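Homocitrate synthase (Sulfolobus acidocaldarius, PDB 6KTQ) catalyses the aldol-type condensation of 2-oxoglutarate with acetyl-CoA to give homocitrate, the first step of lysine biosynthesis by the alpha-aminoadipate route. Local coordinates at residues Y346-Y351 and A378-N383; D374-K379 and L395-S400. One frame throughout, in Å; residues are numbered along the deposited sequence.

In the fold
Both contacts lie in the small helical part of the chain that follows the TIM barrel, away from the barrel pocket where 2-oxoglutarate, coenzyme A and the zinc ion bind. Measured from the centre of the chain, the contact centres lie about 36 Å (contact 1) and 44 Å (contact 2) out. Helix 370-381 serves both. Residues 378-383 meet the loop 346-351 in contact 1, and the overlapping 374-379 meet helix 391-402 in contact 2. The two centres are about 10 Å apart, and the contacts touch directly where Ile380 CG1 packs 3.7 Å from Leu397 CD1. Helix 354-364 touches both, Val357 packing on Ile380 and Phe361 on Val376 and Ala398.

Contact 1: Y346-Y351 and A378-N383; sequences YVIDKY and AKIKSN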
ATOM      1  N   TYR A 346      10.863 -22.602 -32.892  1.00 27.28           N
ATOM      2  CA  TYR A 346      11.273 -23.772 -32.169  1.00 28.11           C
ATOM      3  C   TYR A 346      12.452 -24.459 -32.845  1.00 26.24           C
ATOM      4  O   TYR A 346      12.688 -24.282 -34.031  1.00 25.13           O
ATOM      5  CB  TYR A 346      10.103 -24.712 -31.909  1.00 32.59           C
ATOM      6  CG  TYR A 346       9.488 -25.311 -33.131  1.00 32.83           C
ATOM      7  CD1 TYR A 346      10.058 -26.445 -33.732  1.00 36.78           C
ATOM      8  CD2 TYR A 346       8.348 -24.772 -33.685  1.00 32.48           C
ATOM      9  CE1 TYR A 346       9.492 -27.022 -34.874  1.00 38.46           C
ATOM     10  CE2 TYR A 346       7.769 -25.337 -34.827  1.00 35.30           C
ATOM     11  CZ  TYR A 346       8.353 -26.465 -35.423  1.00 37.33           C
ATOM     12  OH  TYR A 346       7.817 -27.021 -36.565  1.00 37.71           O
ATOM     13  N   VAL A 347      13.215 -25.212 -32.072  1.00 24.88           N
ATOM     14  CA  VAL A 347      14.382 -25.905 -32.609  1.00 25.84           C
ATOM     15  C   VAL A 347      14.106 -27.405 -32.576  1.00 24.61           C
ATOM     16  O   VAL A 347      13.231 -27.835 -31.846  1.00 26.75           O
ATOM     17  CB  VAL A 347      15.692 -25.586 -31.845  1.00 26.15           C
ATOM     18  CG1 VAL A 347      16.152 -24.164 -32.124  1.00 30.24           C
ATOM     19  CG2 VAL A 347      15.556 -25.826 -30.351  1.00 26.25           C
ATOM     20  N   ILE A 348      14.881 -28.181 -33.344  1.00 23.65           N
ATOM     21  CA  ILE A 348      14.738 -29.629 -33.383  1.00 24.25           C
ATOM     22  C   ILE A 348      16.079 -30.297 -33.150  1.00 22.93           C
ATOM     23  O   ILE A 348      17.036 -30.041 -33.866  1.00 23.75           O
ATOM     24  CB  ILE A 348      14.117 -30.096 -34.716  1.00 26.89           C
ATOM     25  CG1 ILE A 348      12.659 -29.666 -34.769  1.00 28.95           C
ATOM     26  CG2 ILE A 348      14.214 -31.621 -34.875  1.00 26.38           C
ATOM     27  CD1 ILE A 348      12.047 -29.844 -36.122  1.00 33.09           C
ATOM     28  N   ASP A 349      16.131 -31.139 -32.124  1.00 23.33           N
ATOM     29  CA  ASP A 349      17.292 -31.959 -31.806  1.00 22.83           C
ATOM     30  C   ASP A 349      16.782 -33.223 -31.130  1.00 22.43           C
ATOM     31  O   ASP A 349      15.596 -33.514 -31.238  1.00 22.25           O
ATOM     32  CB  ASP A 349      18.319 -31.167 -30.980  1.00 25.75           C
ATOM     33  CG  ASP A 349      17.835 -30.780 -29.585  1.00 28.07           C
ATOM     34  OD1 ASP A 349      16.772 -31.281 -29.109  1.00 26.96           O
ATOM     35  OD2 ASP A 349      18.591 -29.966 -28.960  1.00 29.89           O
ATOM     36  N   LYS A 350      17.623 -33.969 -30.410  1.00 23.47           N
ATOM     37  CA  LYS A 350      17.161 -35.233 -29.836  1.00 24.33           C
ATOM     38  C   LYS A 350      16.023 -35.082 -28.811  1.00 25.21           C
ATOM     39  O   LYS A 350      15.430 -36.088 -28.384  1.00 23.72           O
ATOM     40  CB  LYS A 350      18.325 -36.008 -29.216  1.00 24.63           C
ATOM     41  CG  LYS A 350      18.881 -35.357 -27.959  1.00 25.46           C
ATOM     42  CD  LYS A 350      20.230 -35.917 -27.566  1.00 25.60           C
ATOM     43  CE  LYS A 350      20.710 -35.250 -26.280  1.00 25.64           C
ATOM     44  NZ  LYS A 350      22.036 -35.729 -25.827  1.00 26.53           N
ATOM     45  N   TYR A 351      15.711 -33.843 -28.419  1.00 25.19           N
ATOM     46  CA  TYR A 351      14.636 -33.587 -27.449  1.00 24.94           C
ATOM     47  C   TYR A 351      13.287 -33.423 -28.118  1.00 25.94           C
ATOM     48  O   TYR A 351      12.290 -33.225 -27.448  1.00 25.31           O
ATOM     49  CB  TYR A 351      14.961 -32.335 -26.594  1.00 26.30           C
ATOM     50  CG  TYR A 351      15.755 -32.702 -25.385  1.00 24.38           C
ATOM     51  CD1 TYR A 351      17.125 -32.848 -25.450  1.00 25.88           C
ATOM     52  CD2 TYR A 351      15.125 -32.975 -24.187  1.00 27.56           C
ATOM     53  CE1 TYR A 351      17.868 -33.262 -24.341  1.00 25.58           C
ATOM     54  CE2 TYR A 351      15.846 -33.362 -23.062  1.00 25.81           C
ATOM     55  CZ  TYR A 351      17.216 -33.520 -23.145  1.00 26.75           C
ATOM     56  OH  TYR A 351      17.948 -33.920 -22.037  1.00 24.88           O
ATOM     57  N   ALA A 378      13.193 -41.361 -34.886  1.00 25.45           N
ATOM     58  CA  ALA A 378      14.174 -42.332 -34.394  1.00 25.13           C
ATOM     59  C   ALA A 378      15.575 -42.014 -34.856  1.00 26.14           C
ATOM     60  O   ALA A 378      16.545 -42.094 -34.072  1.00 26.53           O
ATOM     61  CB  ALA A 378      13.788 -43.762 -34.799  1.00 27.28           C
ATOM     62  N   LYS A 379      15.720 -41.622 -36.117  1.00 26.57           N
ATOM     63  CA  LYS A 379      17.031 -41.245 -36.616  1.00 27.04           C
ATOM     64  C   LYS A 379      17.571 -39.996 -35.879  1.00 26.30           C
ATOM     65  O   LYS A 379      18.723 -39.973 -35.484  1.00 24.60           O
ATOM     66  CB  LYS A 379      16.984 -41.009 -38.119  1.00 28.72           C
ATOM     67  CG  LYS A 379      16.815 -42.295 -38.915  1.00 34.32           C
ATOM     68  CD  LYS A 379      16.376 -42.016 -40.345  1.00 38.20           C
ATOM     69  CE  LYS A 379      16.124 -43.307 -41.106  1.00 40.84           C
ATOM     70  NZ  LYS A 379      17.413 -43.888 -41.561  1.00 43.34           N
ATOM     71  N   ILE A 380      16.716 -38.991 -35.674  1.00 26.92           N
ATOM     72  CA  ILE A 380      17.094 -37.797 -34.912  1.00 25.70           C
ATOM     73  C   ILE A 380      17.602 -38.197 -33.522  1.00 26.74           C
ATOM     74  O   ILE A 380      18.658 -37.730 -33.086  1.00 30.55           O
ATOM     75  CB  ILE A 380      15.928 -36.797 -34.823  1.00 25.91           C
ATOM     76  CG1 ILE A 380      15.700 -36.113 -36.180  1.00 25.49           C
ATOM     77  CG2 ILE A 380      16.204 -35.715 -33.778  1.00 27.16           C
ATOM     78  CD1 ILE A 380      14.369 -35.416 -36.279  1.00 25.37           C
ATOM     79  N   LYS A 381      16.882 -39.101 -32.860  1.00 25.76           N
ATOM     80  CA  LYS A 381      17.187 -39.480 -31.486  1.00 25.54           C
ATOM     81  C   LYS A 381      18.358 -40.467 -31.393  1.00 29.14           C
ATOM     82  O   LYS A 381      18.874 -40.705 -30.287  1.00 30.50           O
ATOM     83  CB  LYS A 381      15.927 -40.022 -30.777  1.00 26.24           C
ATOM     84  CG  LYS A 381      14.892 -38.937 -30.403  1.00 25.47           C
ATOM     85  CD  LYS A 381      13.622 -39.494 -29.781  1.00 27.25           C
ATOM     86  CE  LYS A 381      12.615 -38.387 -29.431  1.00 27.07           C
ATOM     87  NZ  LYS A 381      13.099 -37.626 -28.229  1.00 26.75           N
ATOM     88  N   SER A 382      18.816 -41.000 -32.534  1.00 28.18           N
ATOM     89  CA  SER A 382      19.929 -41.965 -32.533  1.00 29.18           C
ATOM     90  C   SER A 382      21.303 -41.321 -32.423  1.00 28.16           C
ATOM     91  O   SER A 382      22.313 -42.016 -32.234  1.00 28.85           O
ATOM     92  CB  SER A 382      19.897 -42.846 -33.809  1.00 28.40           C
ATOM     93  OG  SER A 382      20.314 -42.093 -34.939  1.00 28.64           O
ATOM     94  N   ASN A 383      21.390 -40.014 -32.606  1.00 27.58           N
ATOM     95  CA  ASN A 383      22.678 -39.355 -32.500  1.00 28.05           C
ATOM     96  C   ASN A 383      22.686 -38.332 -31.315  1.00 30.80           C
ATOM     97  O   ASN A 383      22.029 -37.303 -31.373  1.00 33.33           O
ATOM     98  CB  ASN A 383      23.031 -38.667 -33.823  1.00 29.88           C
ATOM     99  CG  ASN A 383      23.448 -39.639 -34.928  1.00 30.05           C
ATOM    100  OD1 ASN A 383      22.889 -39.625 -36.013  1.00 32.85           O
ATOM    101  ND2 ASN A 383      24.427 -40.468 -34.659  1.00 26.23           N
TER
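In the helical region that follows the TIM barrel, the loop between strand 345-346 and helix 354-364 is held against the C-terminal end of helix 370-381 by Lys381, whose ammonium group bonds to the backbone carbonyl of Lys350. The NZ of Lys381 lies 2.8 Å from Lys350 O, with a C=O...N angle of 149° and the donor tilted 28° from the carbonyl plane. The aliphatic chain of Lys381 runs out extended and bends at its last torsion (chi4 -73°), which turns NZ onto the oxygen while CG passes 3.5 Å from it; Thr352 O is a second, weak acceptor for the same NZ. The CA atoms of Lys350 and Lys381 come as near as 4.6 Å.

Beside this polar grip sits Ile380, pointing at the loop from the helix. Its CG2 branch rests 3.4 Å from Asp349 O, and its CD1 meets Ile348 CG2 at 4.0 Å, the two isoleucine side chains crossing at about a right angle. CG2 of Ile348 stands anti to its backbone N, which presents this methyl to Ile380. Tyr389 touches both isoleucines, and Val357 of helix 354-364 also packs on Ile380, so the apolar part of the contact is buried while the lysines lie at the surface.

Within the loop, Asp349 forms an Asx turn, OD1 accepting from the backbone N of Tyr351 at 2.9 Å, met from above the carboxylate plane, and OD2 forms a salt bridge with Lys317. Lys350 leads its chain away from the helix, past Asn383, to bond Pro384 O. Beyond Lys381, Ser382 bonds back to Lys379 O through both its N and its OG, the latter at 2.7 Å.

Contact 2: D374-K379 and L395-S400; sequences DQVLAK and LELAES
Leu397 projects from helix 391-402 onto helix 370-381, its CD2 lying 3.9 Å from Lys379 CB and its CB 4.1 Å from Val376 CG1. The side chains of Leu397 and Val376 meet at a slant. In Val376, CG1 is anti to the backbone N (chi1 170°) and takes the contact with Leu397 CB, while CG2 reaches the backbone of the other helix, 4.1 Å from Leu397 O and close to Ala398 N. Ser400 lies near the chain of Lys379, one turn further along from Val376, but the serine hydroxyl is placed doubtfully. Val401 touches both Val376 and Lys379, and Phe361 of helix 354-364 lies against Val376 and Ala398 from the third helix. The nearest CA atoms, those of Val376 and Leu397, are 6.1 Å apart, whereas the segment axes approach to 9.5 Å. No hydrogen bond joins the two segments; the contacts between them are mainly apolar. With 123° between their N-to-C directions, the two helix segments cross steeply, neither parallel nor antiparallel, as a packed helix pair within the helical subdomain that follows the TIM barrel.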
ATOM      1  N   ASP A 374       7.779 -41.432 -37.642  1.00 28.85           N
ATOM      2  CA  ASP A 374       8.376 -42.266 -36.584  1.00 30.45           C
ATOM      3  C   ASP A 374       9.820 -42.560 -36.905  1.00 28.44           C
ATOM      4  O   ASP A 374      10.679 -42.507 -36.014  1.00 29.03           O
ATOM      5  CB  ASP A 374       7.699 -43.641 -36.412  1.00 33.37           C
ATOM      6  CG  ASP A 374       6.297 -43.555 -35.871  1.00 38.89           C
ATOM      7  OD1 ASP A 374       5.982 -42.565 -35.182  1.00 39.69           O
ATOM      8  OD2 ASP A 374       5.505 -44.496 -36.156  1.00 38.57           O
ATOM      9  N   GLN A 375      10.092 -42.893 -38.166  1.00 26.08           N
ATOM     10  CA  GLN A 375      11.432 -43.288 -38.549  1.00 25.37           C
ATOM     11  C   GLN A 375      12.375 -42.099 -38.517  1.00 24.18           C
ATOM     12  O   GLN A 375      13.488 -42.221 -38.061  1.00 22.98           O
ATOM     13  CB  GLN A 375      11.456 -43.963 -39.941  1.00 28.70           C
ATOM     14  CG  GLN A 375      10.732 -45.325 -40.010  1.00 33.22           C
ATOM     15  CD  GLN A 375      10.460 -45.751 -41.455  1.00 35.75           C
ATOM     16  OE1 GLN A 375      11.387 -45.903 -42.233  1.00 38.51           O
ATOM     17  NE2 GLN A 375       9.187 -45.872 -41.826  1.00 39.75           N
ATOM     18  N   VAL A 376      11.942 -40.952 -39.011  1.00 24.57           N
ATOM     19  CA  VAL A 376      12.777 -39.742 -38.915  1.00 25.11           C
ATOM     20  C   VAL A 376      13.067 -39.380 -37.458  1.00 24.47           C
ATOM     21  O   VAL A 376      14.180 -39.071 -37.089  1.00 24.01           O
ATOM     22  CB  VAL A 376      12.109 -38.571 -39.664  1.00 26.72           C
ATOM     23  CG1 VAL A 376      12.811 -37.236 -39.382  1.00 29.07           C
ATOM     24  CG2 VAL A 376      12.109 -38.857 -41.151  1.00 27.79           C
ATOM     25  N   LEU A 377      12.054 -39.455 -36.609  1.00 27.58           N
ATOM     26  CA  LEU A 377      12.237 -39.149 -35.185  1.00 26.42           C
ATOM     27  C   LEU A 377      13.284 -40.082 -34.559  1.00 26.14           C
ATOM     28  O   LEU A 377      14.209 -39.655 -33.818  1.00 26.57           O
ATOM     29  CB  LEU A 377      10.904 -39.306 -34.485  1.00 29.07           C
ATOM     30  CG  LEU A 377      10.419 -38.348 -33.406  1.00 33.68           C
ATOM     31  CD1 LEU A 377       9.648 -39.099 -32.328  1.00 34.15           C
ATOM     32  CD2 LEU A 377      11.503 -37.475 -32.800  1.00 32.10           C
ATOM     33  N   ALA A 378      13.193 -41.361 -34.886  1.00 25.45           N
ATOM     34  CA  ALA A 378      14.174 -42.332 -34.394  1.00 25.13           C
ATOM     35  C   ALA A 378      15.575 -42.014 -34.856  1.00 26.14           C
ATOM     36  O   ALA A 378      16.545 -42.094 -34.072  1.00 26.53           O
ATOM     37  CB  ALA A 378      13.788 -43.762 -34.799  1.00 27.28           C
ATOM     38  N   LYS A 379      15.720 -41.622 -36.117  1.00 26.57           N
ATOM     39  CA  LYS A 379      17.031 -41.245 -36.616  1.00 27.04           C
ATOM     40  C   LYS A 379      17.571 -39.996 -35.879  1.00 26.30           C
ATOM     41  O   LYS A 379      18.723 -39.973 -35.484  1.00 24.60           O
ATOM     42  CB  LYS A 379      16.984 -41.009 -38.119  1.00 28.72           C
ATOM     43  CG  LYS A 379      16.815 -42.295 -38.915  1.00 34.32           C
ATOM     44  CD  LYS A 379      16.376 -42.016 -40.345  1.00 38.20           C
ATOM     45  CE  LYS A 379      16.124 -43.307 -41.106  1.00 40.84           C
ATOM     46  NZ  LYS A 379      17.413 -43.888 -41.561  1.00 43.34           N
ATOM     47  N   LEU A 395      15.280 -32.561 -44.522  1.00 26.88           N
ATOM     48  CA  LEU A 395      14.982 -33.029 -45.876  1.00 28.80           C
ATOM     49  C   LEU A 395      15.793 -34.279 -46.226  1.00 27.26           C
ATOM     50  O   LEU A 395      15.264 -35.188 -46.832  1.00 29.25           O
ATOM     51  CB  LEU A 395      15.183 -31.916 -46.909  1.00 30.05           C
ATOM     52  CG  LEU A 395      14.169 -30.789 -46.797  1.00 31.93           C
ATOM     53  CD1 LEU A 395      14.555 -29.601 -47.682  1.00 35.75           C
ATOM     54  CD2 LEU A 395      12.775 -31.279 -47.116  1.00 31.71           C
ATOM     55  N   GLU A 396      17.052 -34.325 -45.827  1.00 29.18           N
ATOM     56  CA  GLU A 396      17.900 -35.478 -46.058  1.00 32.13           C
ATOM     57  C   GLU A 396      17.445 -36.704 -45.276  1.00 33.57           C
ATOM     58  O   GLU A 396      17.417 -37.820 -45.808  1.00 31.33           O
ATOM     59  CB  GLU A 396      19.351 -35.128 -45.788  1.00 35.52           C
ATOM     60  CG  GLU A 396      19.821 -34.161 -46.873  1.00 40.37           C
ATOM     61  CD  GLU A 396      21.261 -33.735 -46.763  1.00 45.70           C
ATOM     62  OE1 GLU A 396      21.910 -34.011 -45.729  1.00 49.35           O
ATOM     63  OE2 GLU A 396      21.737 -33.123 -47.747  1.00 52.67           O
ATOM     64  N   LEU A 397      17.009 -36.492 -44.044  1.00 30.67           N
ATOM     65  CA  LEU A 397      16.397 -37.563 -43.287  1.00 30.30           C
ATOM     66  C   LEU A 397      15.141 -38.126 -43.950  1.00 30.84           C
ATOM     67  O   LEU A 397      14.988 -39.359 -44.036  1.00 30.82           O
ATOM     68  CB  LEU A 397      16.118 -37.111 -41.839  1.00 29.60           C
ATOM     69  CG  LEU A 397      17.364 -36.913 -40.983  1.00 30.11           C
ATOM     70  CD1 LEU A 397      16.950 -36.247 -39.684  1.00 32.79           C
ATOM     71  CD2 LEU A 397      18.094 -38.195 -40.655  1.00 33.38           C
ATOM     72  N   ALA A 398      14.257 -37.249 -44.437  1.00 30.28           N
ATOM     73  CA  ALA A 398      13.059 -37.695 -45.123  1.00 29.66           C
ATOM     74  C   ALA A 398      13.387 -38.509 -46.376  1.00 33.39           C
ATOM     75  O   ALA A 398      12.740 -39.546 -46.633  1.00 30.66           O
ATOM     76  CB  ALA A 398      12.184 -36.529 -45.498  1.00 29.33           C
ATOM     77  N   GLU A 399      14.366 -38.032 -47.145  1.00 31.00           N
ATOM     78  CA  GLU A 399      14.816 -38.722 -48.376  1.00 31.49           C
ATOM     79  C   GLU A 399      15.300 -40.126 -48.047  1.00 31.11           C
ATOM     80  O   GLU A 399      15.041 -41.097 -48.783  1.00 30.31           O
ATOM     81  CB  GLU A 399      15.928 -37.927 -49.073  1.00 29.20           C
ATOM     82  CG  GLU A 399      15.423 -36.637 -49.714  1.00 30.56           C
ATOM     83  CD  GLU A 399      16.507 -35.772 -50.323  1.00 30.16           C
ATOM     84  OE1 GLU A 399      17.702 -36.040 -50.119  1.00 32.91           O
ATOM     85  OE2 GLU A 399      16.161 -34.796 -51.005  1.00 33.72           O
ATOM     86  N   SER A 400      15.969 -40.235 -46.918  1.00 33.43           N
ATOM     87  CA  SER A 400      16.490 -41.508 -46.458  1.00 37.13           C
ATOM     88  C   SER A 400      15.367 -42.506 -46.130  1.00 38.00           C
ATOM     89  O   SER A 400      15.619 -43.695 -46.022  1.00 37.50           O
ATOM     90  CB  SER A 400      17.348 -41.291 -45.229  1.00 36.68           C
ATOM     91  OG  SER A 400      16.499 -41.074 -44.097  1.00 39.15           O
TER